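Local coordinates for Oxidored_FMN domain-containing protein ([Pseudomonas] geniculata N1, PDB 6L6J), which probably acts as an amine oxidase on 6-hydroxypseudooxynicotine, using bound FMN and a [4Fe-4S] cluster, and also holds ADP, at residues 151-154 / 155-159; 304-307 / 308-312; 405-409 / 410-414; 505-508 / 509-513; 597-601 / 602-606. All coordinates share one frame; numbering follows the deposited sequence.

Contact 1 of 5, residues 151-154 / 155-159; sequences WYRD and AALRA. With SO4 (sulfate ion), chain F.
R158 reaches back along its helix over D154, one turn earlier. Its CB and CG pass the D154 carbonyl, CG lying 3.4 Å from D154 O, and the same oxygen takes the helical bond from R158 N at 2.9 Å. With CG swung beside the backbone N (chi1 -71°), the chain runs straight from CG to NE, and only the last torsion turns the guanidinium. NH1 then rests 3.7 Å from D154 CB, touching the root of the aspartate and not its carboxylate. The opposite charges remain apart, with D154 OD2 5.0 Å from R158 NH2, so any attraction between them is probably modest. The firm partner of R158 is D80, which makes a salt bridge with NE; a long, flexible arginine suits a place where the charge must be carried beyond its own helix. D154 OD1 forms a salt bridge with R153, 3.3 Å from R153 NH2, through weak hydrogen bonds, and meets L157 CD1 at 4.0 Å. Earlier in the segment, the W151 indole offers NE1 in its ring plane to sulfate O3 (3.2 Å, 162°); this ion, probably from the crystallisation liquor, is also held by R150 and H64. The buried face of helix 142-162 uses small alanines to lie close to its neighbours: A155 and A159 meet strand 99-105, A156 and A159 meet strand 166-171, and Y152 and A156 touch helix 197-215 of the barrel's outer layer.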
# COMPACT_ATOMS: atom_id res chain seq x y z
N TRP A 151 15.49 21.86 -17.82
CA TRP A 151 15.15 20.41 -17.68
C TRP A 151 13.63 20.25 -17.58
O TRP A 151 13.09 19.33 -18.20
CB TRP A 151 15.82 19.73 -16.48
CG TRP A 151 17.30 19.89 -16.36
CD1 TRP A 151 18.20 20.09 -17.36
CD2 TRP A 151 18.07 19.83 -15.14
NE1 TRP A 151 19.47 20.19 -16.85
CE2 TRP A 151 19.42 20.04 -15.49
CE3 TRP A 151 17.75 19.62 -13.80
CZ2 TRP A 151 20.44 20.06 -14.54
CZ3 TRP A 151 18.75 19.69 -12.86
CH2 TRP A 151 20.07 19.90 -13.22
N TYR A 152 12.97 21.09 -16.79
CA TYR A 152 11.52 20.94 -16.49
C TYR A 152 10.77 21.23 -17.79
O TYR A 152 10.21 20.29 -18.35
CB TYR A 152 11.08 21.81 -15.31
CG TYR A 152 10.33 21.05 -14.25
CD1 TYR A 152 9.21 20.29 -14.58
CD2 TYR A 152 10.73 21.05 -12.93
CE1 TYR A 152 8.51 19.57 -13.63
CE2 TYR A 152 10.04 20.34 -11.96
CZ TYR A 152 8.92 19.60 -12.31
OH TYR A 152 8.24 18.88 -11.37
N ARG A 153 10.85 22.47 -18.27
CA ARG A 153 10.36 22.93 -19.61
C ARG A 153 10.56 21.81 -20.65
O ARG A 153 9.56 21.37 -21.22
CB ARG A 153 11.09 24.23 -19.98
CG ARG A 153 10.73 24.83 -21.33
CD ARG A 153 11.78 25.83 -21.79
NE ARG A 153 12.84 25.27 -22.64
CZ ARG A 153 14.11 25.69 -22.67
NH1 ARG A 153 14.53 26.67 -21.88
NH2 ARG A 153 14.98 25.11 -23.49
N ASP A 154 11.78 21.33 -20.85
CA ASP A 154 12.15 20.34 -21.91
C ASP A 154 11.47 18.98 -21.67
O ASP A 154 10.96 18.40 -22.63
CB ASP A 154 13.67 20.18 -22.04
CG ASP A 154 14.33 21.32 -22.79
OD1 ASP A 154 13.60 22.15 -23.35
OD2 ASP A 154 15.56 21.38 -22.81
N ALA A 155 11.47 18.50 -20.44
CA ALA A 155 10.71 17.29 -20.04
C ALA A 155 9.20 17.50 -20.28
O ALA A 155 8.53 16.50 -20.62
CB ALA A 155 10.98 16.94 -18.59
N ALA A 156 8.68 18.72 -20.09
CA ALA A 156 7.25 19.05 -20.34
C ALA A 156 6.98 18.91 -21.84
O ALA A 156 5.99 18.23 -22.19
CB ALA A 156 6.88 20.41 -19.84
N LEU A 157 7.87 19.48 -22.68
CA LEU A 157 7.80 19.37 -24.16
C LEU A 157 7.81 17.90 -24.57
O LEU A 157 6.90 17.51 -25.34
CB LEU A 157 8.93 20.18 -24.81
CG LEU A 157 8.73 21.70 -24.74
CD1 LEU A 157 10.00 22.47 -25.07
CD2 LEU A 157 7.59 22.15 -25.64
N ARG A 158 8.72 17.09 -24.03
CA ARG A 158 8.81 15.64 -24.34
C ARG A 158 7.47 14.95 -24.00
O ARG A 158 7.02 14.09 -24.81
CB ARG A 158 9.96 14.98 -23.58
CG ARG A 158 11.35 15.36 -24.08
CD ARG A 158 12.45 14.49 -23.46
NE ARG A 158 13.77 15.04 -23.76
CZ ARG A 158 14.39 15.97 -23.03
NH1 ARG A 158 13.86 16.44 -21.91
NH2 ARG A 158 15.56 16.42 -23.42
N ALA A 159 6.87 15.32 -22.87
CA ALA A 159 5.58 14.74 -22.40
C ALA A 159 4.46 15.07 -23.40
O ALA A 159 3.63 14.19 -23.64
CB ALA A 159 5.27 15.23 -21.01
S SO4 F . 22.30 18.98 -19.22
O1 SO4 F . 21.09 19.03 -19.99
O2 SO4 F . 23.45 19.03 -20.11
O3 SO4 F . 22.32 20.11 -18.31
O4 SO4 F . 22.34 17.75 -18.47

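Contact 2 of 5, residues 304-307 / 308-312; sequences AMVS and QIRRG
S307 and R311, one helical turn apart, are joined twice. The R311 amide donates to S307 O at 3.0 Å, and R311 NH1 donates to S307 OG at 3.2 Å with a fairly straight N-H...O angle of 162°. The hydroxyl lies close to the guanidinium plane, meeting the arginine at its edge. Two torsions bring the groups together: OG stands opposite the backbone N of S307 (chi1 -165°), while the arginine chain bends at chi3, curling its end back over the turn. Serine fits because its short side chain places an acceptor beside the helix, and arginine because it can still offer another N-H elsewhere. One residue earlier, V306 and R310 lie side by side and point the same way, V306 CG1 being 3.9 Å from R310 CG; the aliphatic part of the arginine packs on the valine while its charged end extends onward.

Further out, E279, which lies outside both segments, fixes two polar side chains on this flank. Its carboxylate pairs with R311 NH2 as a salt bridge and accepts from Q308 NE2, whose chain folds at chi2, and so helps to position the arginine that holds S307. The helix stops in a Schellman motif: G312 takes positive phi (75°), which glycine adopts easily, and its N donates to I309 O. Helix 302-310 connects strand 293-296 to strand 316-319 in a beta-alpha-beta unit of the eight-stranded barrel; M305, Q308 and I309 all press on I317 of the latter strand, while V306 touches Y6 in a loop.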
# COMPACT_ATOMS: atom_id res chain seq x y z
N ALA A 304 -19.51 8.82 0.49
CA ALA A 304 -18.43 9.70 0.97
C ALA A 304 -17.98 10.57 -0.21
O ALA A 304 -17.78 11.82 -0.00
CB ALA A 304 -17.29 8.88 1.53
N MET A 305 -17.82 9.92 -1.39
CA MET A 305 -17.32 10.56 -2.64
C MET A 305 -18.35 11.60 -3.09
O MET A 305 -17.98 12.75 -3.37
CB MET A 305 -17.06 9.53 -3.75
CG MET A 305 -15.88 8.60 -3.45
SD MET A 305 -15.60 7.13 -4.50
CE MET A 305 -17.01 7.19 -5.58
N VAL A 306 -19.62 11.23 -3.10
CA VAL A 306 -20.70 12.17 -3.51
C VAL A 306 -20.62 13.39 -2.60
O VAL A 306 -20.59 14.51 -3.13
CB VAL A 306 -22.08 11.50 -3.51
CG1 VAL A 306 -23.22 12.51 -3.45
CG2 VAL A 306 -22.23 10.60 -4.74
N SER A 307 -20.53 13.15 -1.29
CA SER A 307 -20.54 14.15 -0.19
C SER A 307 -19.34 15.09 -0.33
O SER A 307 -19.52 16.31 -0.18
CB SER A 307 -20.54 13.46 1.14
OG SER A 307 -20.88 14.35 2.17
N GLN A 308 -18.17 14.56 -0.65
CA GLN A 308 -16.95 15.37 -0.81
C GLN A 308 -17.23 16.47 -1.84
O GLN A 308 -16.75 17.61 -1.62
CB GLN A 308 -15.77 14.47 -1.22
CG GLN A 308 -15.19 13.64 -0.07
CD GLN A 308 -14.42 14.48 0.90
OE1 GLN A 308 -13.62 15.32 0.52
NE2 GLN A 308 -14.67 14.30 2.17
N ILE A 309 -18.00 16.14 -2.89
CA ILE A 309 -18.32 17.06 -4.04
C ILE A 309 -19.42 18.06 -3.65
O ILE A 309 -19.22 19.28 -3.81
CB ILE A 309 -18.74 16.27 -5.31
CG1 ILE A 309 -17.80 15.10 -5.65
CG2 ILE A 309 -18.90 17.24 -6.48
CD1 ILE A 309 -16.36 15.49 -5.98
N ARG A 310 -20.55 17.54 -3.18
CA ARG A 310 -21.75 18.32 -2.78
C ARG A 310 -21.36 19.39 -1.75
O ARG A 310 -21.81 20.52 -1.91
CB ARG A 310 -22.84 17.43 -2.17
CG ARG A 310 -23.41 16.36 -3.09
CD ARG A 310 -24.56 16.83 -3.97
NE ARG A 310 -25.20 15.69 -4.63
CZ ARG A 310 -25.83 15.73 -5.81
NH1 ARG A 310 -25.93 16.85 -6.51
NH2 ARG A 310 -26.35 14.60 -6.29
N ARG A 311 -20.53 19.06 -0.76
CA ARG A 311 -20.14 19.97 0.36
C ARG A 311 -18.93 20.83 -0.04
O ARG A 311 -18.45 21.61 0.80
CB ARG A 311 -19.88 19.17 1.64
CG ARG A 311 -21.07 18.34 2.10
CD ARG A 311 -20.73 17.24 3.09
NE ARG A 311 -19.50 17.58 3.82
CZ ARG A 311 -18.35 16.91 3.79
NH1 ARG A 311 -18.22 15.77 3.13
NH2 ARG A 311 -17.33 17.38 4.46
N GLY A 312 -18.47 20.71 -1.29
CA GLY A 312 -17.51 21.66 -1.90
C GLY A 312 -16.08 21.48 -1.40
O GLY A 312 -15.28 22.46 -1.43

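Contact 3 of 5, residues 405-409 / 410-414; sequences HTLAK and RGYQV
L407 O gathers the helix end: it accepts from G411 N at 3.1 Å and from Y412 N at 3.3 Å. The first donor lies in the carbonyl plane, the second 40° out of it. This is a Schellman motif, with G411 at a phi of 119°, where a side chain would jam against the preceding carbonyl oxygen; glycine has none.

Beyond the turn Y412 folds back. Its CG stands beside the backbone N (chi1 -69°), which brings the ring edge to the L407 carbonyl: Y412 CD2 lies 3.6 Å from L407 O, and also meets L407 CD2 at 4.1 Å. L407 thus meets two residues with different parts of its side chain: CD2 faces Y412, while L407 CB takes V414 CG2 at 3.6 Å from the strand side.

R410 lays its CG 3.4 Å from T406 O, then bends at chi3 to bring one guanidinium face under the Y412 hydroxyl. That hydroxyl is hydrogen-bonded to H385, and R410 spreads its N-H groups over backbone carbonyls, among them Y667 O, G664 O and P382 O. A buried arginine is well suited to tie so many carbonyls together.

The turn joins helix 398-410 to strand 413-417 in the beta-alpha-beta unit of the Rossmann-like domain. L407 and Y412 rest on I391 of strand 390-394, and V414 pairs through its backbone with N455 and S457.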
# COMPACT_ATOMS: atom_id res chain seq x y z
N HIS A 405 -13.52 -18.42 -4.71
CA HIS A 405 -13.96 -17.25 -5.50
C HIS A 405 -13.49 -17.41 -6.94
O HIS A 405 -14.36 -17.35 -7.84
CB HIS A 405 -13.49 -15.95 -4.86
CG HIS A 405 -14.09 -14.73 -5.47
ND1 HIS A 405 -15.29 -14.75 -6.12
CD2 HIS A 405 -13.66 -13.45 -5.52
CE1 HIS A 405 -15.58 -13.53 -6.56
NE2 HIS A 405 -14.59 -12.72 -6.19
N THR A 406 -12.20 -17.63 -7.17
CA THR A 406 -11.57 -17.64 -8.52
C THR A 406 -12.14 -18.78 -9.36
O THR A 406 -12.60 -18.51 -10.49
CB THR A 406 -10.04 -17.69 -8.44
OG1 THR A 406 -9.58 -16.58 -7.67
CG2 THR A 406 -9.39 -17.65 -9.80
N LEU A 407 -12.16 -20.00 -8.82
CA LEU A 407 -12.75 -21.19 -9.49
C LEU A 407 -14.24 -20.94 -9.77
O LEU A 407 -14.67 -21.14 -10.92
CB LEU A 407 -12.51 -22.42 -8.60
CG LEU A 407 -11.05 -22.78 -8.37
CD1 LEU A 407 -10.92 -23.79 -7.24
CD2 LEU A 407 -10.41 -23.32 -9.64
N ALA A 408 -15.00 -20.49 -8.76
CA ALA A 408 -16.44 -20.16 -8.89
C ALA A 408 -16.66 -19.27 -10.13
O ALA A 408 -17.56 -19.60 -10.92
CB ALA A 408 -16.98 -19.50 -7.65
N LYS A 409 -15.85 -18.21 -10.27
CA LYS A 409 -15.99 -17.17 -11.33
C LYS A 409 -15.76 -17.78 -12.71
O LYS A 409 -16.45 -17.38 -13.64
CB LYS A 409 -14.99 -16.03 -11.15
CG LYS A 409 -15.25 -15.11 -9.96
CD LYS A 409 -15.16 -13.64 -10.31
CE LYS A 409 -13.81 -13.24 -10.85
NZ LYS A 409 -13.64 -11.77 -10.83
N ARG A 410 -14.79 -18.70 -12.82
CA ARG A 410 -14.45 -19.40 -14.09
C ARG A 410 -15.61 -20.31 -14.49
O ARG A 410 -15.73 -20.59 -15.70
CB ARG A 410 -13.17 -20.23 -13.94
CG ARG A 410 -11.92 -19.42 -13.65
CD ARG A 410 -10.69 -20.29 -13.62
NE ARG A 410 -10.47 -20.89 -14.92
CZ ARG A 410 -9.63 -21.89 -15.18
NH1 ARG A 410 -8.90 -22.42 -14.21
NH2 ARG A 410 -9.54 -22.35 -16.42
N GLY A 411 -16.38 -20.77 -13.50
CA GLY A 411 -17.67 -21.48 -13.68
C GLY A 411 -17.65 -22.90 -13.12
O GLY A 411 -18.67 -23.60 -13.30
N TYR A 412 -16.56 -23.33 -12.47
CA TYR A 412 -16.43 -24.69 -11.87
C TYR A 412 -17.48 -24.89 -10.78
O TYR A 412 -17.99 -23.89 -10.23
CB TYR A 412 -15.04 -24.94 -11.25
CG TYR A 412 -13.92 -25.02 -12.24
CD1 TYR A 412 -13.60 -26.22 -12.87
CD2 TYR A 412 -13.17 -23.90 -12.59
CE1 TYR A 412 -12.59 -26.30 -13.81
CE2 TYR A 412 -12.15 -23.97 -13.52
CZ TYR A 412 -11.86 -25.18 -14.14
OH TYR A 412 -10.85 -25.25 -15.05
N GLN A 413 -17.79 -26.15 -10.47
CA GLN A 413 -18.60 -26.55 -9.28
C GLN A 413 -17.66 -26.53 -8.08
O GLN A 413 -16.68 -27.28 -8.11
CB GLN A 413 -19.26 -27.92 -9.48
CG GLN A 413 -20.07 -28.06 -10.77
CD GLN A 413 -21.12 -26.99 -10.89
OE1 GLN A 413 -21.79 -26.63 -9.92
NE2 GLN A 413 -21.27 -26.45 -12.09
N VAL A 414 -17.93 -25.69 -7.08
CA VAL A 414 -16.98 -25.41 -5.96
C VAL A 414 -17.66 -25.66 -4.62
O VAL A 414 -18.62 -24.96 -4.31
CB VAL A 414 -16.43 -23.97 -6.03
CG1 VAL A 414 -15.61 -23.61 -4.80
CG2 VAL A 414 -15.64 -23.73 -7.31

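Contact 4 of 5, residues 505-508 / 509-513; sequences HVLT and PEDIL
The carboxylate of D511 meets L507 and T508 where strand gives way to helix. Side chains L507 and D511 cross at about a right angle, OD2 lying 3.4 Å from L507 CB and 3.6 Å from CD2. The same oxygen accepts from T508 N at 3.3 Å, on its anti side and 19° out of the carboxylate plane, with a nearly straight N-H...O angle of 168°. D511 CG sits beside its own backbone N (chi1 -60°), which directs the acid back toward the start of the helix. Its other oxygen, OD1, has a salt bridge to R516, so the group is held at both ends.

T508 caps the helix in turn: its OG1 accepts from E510 N at 3.0 Å. Threonine suits the place by carrying a hydroxyl close to the backbone, and P509, lacking an N-H, fits the first turn, where an amide would have no helical carbonyl four residues back to bond to. L507 CD1 also reaches I512 CD1 at 4.4 Å in a light apolar contact. The E510 carboxylate binds R429 in a salt bridge and accepts from W485 N.

With OG1 taking E510 N and OD2 taking T508 N, T508 and D511 form a capping box, the classic closure at a helix N terminus.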
# COMPACT_ATOMS: atom_id res chain seq x y z
N HIS A 505 3.30 -19.03 32.65
CA HIS A 505 3.11 -17.56 32.48
C HIS A 505 3.52 -17.14 31.05
O HIS A 505 3.21 -15.97 30.67
CB HIS A 505 3.81 -16.78 33.60
CG HIS A 505 5.29 -16.65 33.44
ND1 HIS A 505 6.13 -17.74 33.42
CD2 HIS A 505 6.07 -15.55 33.26
CE1 HIS A 505 7.37 -17.32 33.24
NE2 HIS A 505 7.36 -15.98 33.13
N VAL A 506 4.18 -18.03 30.29
CA VAL A 506 4.65 -17.76 28.89
C VAL A 506 3.50 -18.05 27.90
O VAL A 506 2.89 -19.14 27.98
CB VAL A 506 5.91 -18.56 28.54
CG1 VAL A 506 6.41 -18.24 27.13
CG2 VAL A 506 7.03 -18.32 29.54
N LEU A 507 3.24 -17.11 26.99
CA LEU A 507 2.12 -17.18 26.02
C LEU A 507 2.66 -16.96 24.59
O LEU A 507 3.84 -16.59 24.41
CB LEU A 507 1.10 -16.09 26.36
CG LEU A 507 0.67 -16.01 27.83
CD1 LEU A 507 -0.09 -14.72 28.10
CD2 LEU A 507 -0.16 -17.22 28.22
N THR A 508 1.78 -17.18 23.62
CA THR A 508 1.98 -16.94 22.17
C THR A 508 0.81 -16.09 21.68
O THR A 508 -0.19 -15.96 22.38
CB THR A 508 2.03 -18.25 21.40
OG1 THR A 508 0.70 -18.56 20.98
CG2 THR A 508 2.61 -19.40 22.20
N PRO A 509 0.90 -15.50 20.47
CA PRO A 509 -0.23 -14.77 19.88
C PRO A 509 -1.55 -15.56 19.88
O PRO A 509 -2.56 -14.91 19.90
CB PRO A 509 0.24 -14.50 18.45
CG PRO A 509 1.74 -14.41 18.55
CD PRO A 509 2.10 -15.42 19.63
N GLU A 510 -1.51 -16.89 19.86
CA GLU A 510 -2.73 -17.76 19.88
C GLU A 510 -3.63 -17.38 21.07
O GLU A 510 -4.84 -17.15 20.86
CB GLU A 510 -2.36 -19.24 19.91
CG GLU A 510 -1.80 -19.76 18.59
CD GLU A 510 -2.67 -19.54 17.36
OE1 GLU A 510 -3.90 -19.71 17.44
OE2 GLU A 510 -2.12 -19.16 16.31
N ASP A 511 -3.04 -17.26 22.27
CA ASP A 511 -3.74 -16.90 23.53
C ASP A 511 -4.38 -15.51 23.42
O ASP A 511 -5.52 -15.35 23.88
CB ASP A 511 -2.79 -16.96 24.73
CG ASP A 511 -2.18 -18.34 24.95
OD1 ASP A 511 -2.96 -19.30 25.09
OD2 ASP A 511 -0.94 -18.45 24.94
N ILE A 512 -3.67 -14.55 22.83
CA ILE A 512 -4.17 -13.14 22.74
C ILE A 512 -5.28 -13.07 21.70
O ILE A 512 -6.23 -12.32 21.93
CB ILE A 512 -3.04 -12.15 22.42
CG1 ILE A 512 -1.82 -12.39 23.31
CG2 ILE A 512 -3.55 -10.72 22.53
CD1 ILE A 512 -2.13 -12.59 24.78
N LEU A 513 -5.14 -13.81 20.61
CA LEU A 513 -6.19 -13.96 19.56
C LEU A 513 -7.44 -14.60 20.17
O LEU A 513 -8.55 -14.25 19.74
CB LEU A 513 -5.60 -14.77 18.38
CG LEU A 513 -4.62 -14.00 17.47
CD1 LEU A 513 -3.67 -14.93 16.75
CD2 LEU A 513 -5.37 -13.16 16.46

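Contact 5 of 5, residues 597-601 / 602-606; sequences VSRLL and DGREN
V597 and N606 pair through their backbones in an antiparallel hydrogen-bonded pair, V597 N donating to N606 O at 3.0 Å while the return bond from N606 N is weak. R599 N likewise donates to R604 O at 3.0 Å, and G603 N to R599 O. Between these, S598 and E605 are a non-hydrogen-bonded pair, where E605 CA approaches V597 O at 3.3 Å in a CA-H...O contact.

Together they make a beta hairpin, strands 594-599 and 605-609, with its turn at the surface. An Asx turn shapes it: D602 OD1 accepts from R604 N at 3.0 Å, met on its anti side, and G603 follows with positive phi (71°), which glycine tolerates readily.

Charged groups gather over this turn. R599 and D602 are paired as a salt bridge, the carboxylate reaching the guanidinium at its edge with the two planes 55° apart, though the modelled approach of R599 NH2 to D602 OD2 is too short to trust in detail. R599 gets there by keeping CG opposite its backbone N and bending at chi3. R604 lays its CD over one face of that guanidinium, yet R604 NH1 comes within 3.5 Å of R599 NH1, a like-charge approach that D602 probably eases.

By van der Waals contact, V597 CG2 meets N606 CB at 3.7 Å.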
# COMPACT_ATOMS: atom_id res chain seq x y z
N VAL A 597 18.01 -10.96 29.54
CA VAL A 597 18.20 -10.47 28.15
C VAL A 597 19.67 -10.12 27.94
O VAL A 597 20.40 -9.92 28.91
CB VAL A 597 17.27 -9.28 27.84
CG1 VAL A 597 15.81 -9.60 28.14
CG2 VAL A 597 17.70 -8.01 28.55
N SER A 598 20.07 -10.04 26.69
CA SER A 598 21.43 -9.69 26.22
C SER A 598 21.29 -8.64 25.11
O SER A 598 20.43 -8.85 24.24
CB SER A 598 22.13 -10.94 25.73
OG SER A 598 23.41 -10.62 25.24
N ARG A 599 22.07 -7.56 25.16
CA ARG A 599 22.20 -6.60 24.03
C ARG A 599 23.11 -7.22 22.96
O ARG A 599 24.19 -7.69 23.32
CB ARG A 599 22.73 -5.26 24.51
CG ARG A 599 22.28 -4.08 23.65
CD ARG A 599 22.52 -2.78 24.36
NE ARG A 599 23.92 -2.65 24.70
CZ ARG A 599 24.45 -1.65 25.39
NH1 ARG A 599 23.69 -0.66 25.85
NH2 ARG A 599 25.74 -1.64 25.63
N LEU A 600 22.66 -7.23 21.70
CA LEU A 600 23.39 -7.90 20.58
C LEU A 600 24.74 -7.21 20.30
O LEU A 600 25.70 -7.93 20.07
CB LEU A 600 22.48 -7.98 19.34
CG LEU A 600 21.24 -8.86 19.52
CD1 LEU A 600 20.42 -8.93 18.24
CD2 LEU A 600 21.61 -10.26 19.98
N LEU A 601 24.84 -5.89 20.35
CA LEU A 601 26.09 -5.21 19.93
C LEU A 601 27.26 -5.70 20.79
O LEU A 601 28.35 -5.85 20.23
CB LEU A 601 25.94 -3.69 20.06
CG LEU A 601 25.08 -3.00 19.01
CD1 LEU A 601 24.86 -1.53 19.36
CD2 LEU A 601 25.69 -3.13 17.62
N ASP A 602 27.05 -5.89 22.10
CA ASP A 602 28.16 -6.04 23.09
C ASP A 602 27.80 -6.98 24.24
O ASP A 602 28.63 -7.09 25.15
CB ASP A 602 28.54 -4.67 23.66
CG ASP A 602 27.36 -3.97 24.32
OD1 ASP A 602 26.53 -4.66 24.95
OD2 ASP A 602 27.28 -2.73 24.21
N GLY A 603 26.62 -7.60 24.25
CA GLY A 603 26.29 -8.67 25.21
C GLY A 603 26.10 -8.19 26.65
O GLY A 603 26.13 -9.06 27.55
N ARG A 604 25.93 -6.88 26.86
CA ARG A 604 25.51 -6.30 28.17
C ARG A 604 24.23 -7.02 28.59
O ARG A 604 23.23 -6.90 27.87
CB ARG A 604 25.28 -4.78 28.08
CG ARG A 604 24.94 -4.10 29.40
CD ARG A 604 24.10 -2.84 29.23
NE ARG A 604 24.14 -1.97 30.42
CZ ARG A 604 24.08 -0.62 30.41
NH1 ARG A 604 24.00 0.06 29.27
NH2 ARG A 604 24.14 0.04 31.55
N GLU A 605 24.27 -7.77 29.70
CA GLU A 605 23.11 -8.52 30.24
C GLU A 605 22.28 -7.66 31.20
O GLU A 605 22.74 -6.60 31.68
CB GLU A 605 23.60 -9.80 30.91
CG GLU A 605 24.43 -10.65 29.99
CD GLU A 605 24.82 -11.99 30.58
OE1 GLU A 605 24.51 -13.01 29.92
OE2 GLU A 605 25.41 -11.99 31.70
N ASN A 606 21.07 -8.13 31.47
CA ASN A 606 20.02 -7.39 32.22
C ASN A 606 18.95 -8.38 32.68
O ASN A 606 18.73 -9.37 31.98
CB ASN A 606 19.38 -6.33 31.34
CG ASN A 606 19.96 -4.96 31.60
OD1 ASN A 606 20.90 -4.54 30.93
ND2 ASN A 606 19.42 -4.30 32.61

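Overall arrangement
All five contacts are local and follow in series; none nests within or crosses another, and none touches another. Contacts 1 and 2 belong to helices around the FMN-binding barrel, their centres about 35 Å apart. Contact 3 comes next, at the helix-to-strand turn of the Rossmann-like domain, where ADP is bound; its centre is about 38 Å from that of contact 2. Contact 4 starts a helix after strand 506-507, and contact 5 closes a hairpin between strands 594-599 and 605-609. These last two share the OYE-like second alpha/beta domain, with centres about 26 Å apart, and contacts 1 and 4 lie on opposite sides of the chain's centre.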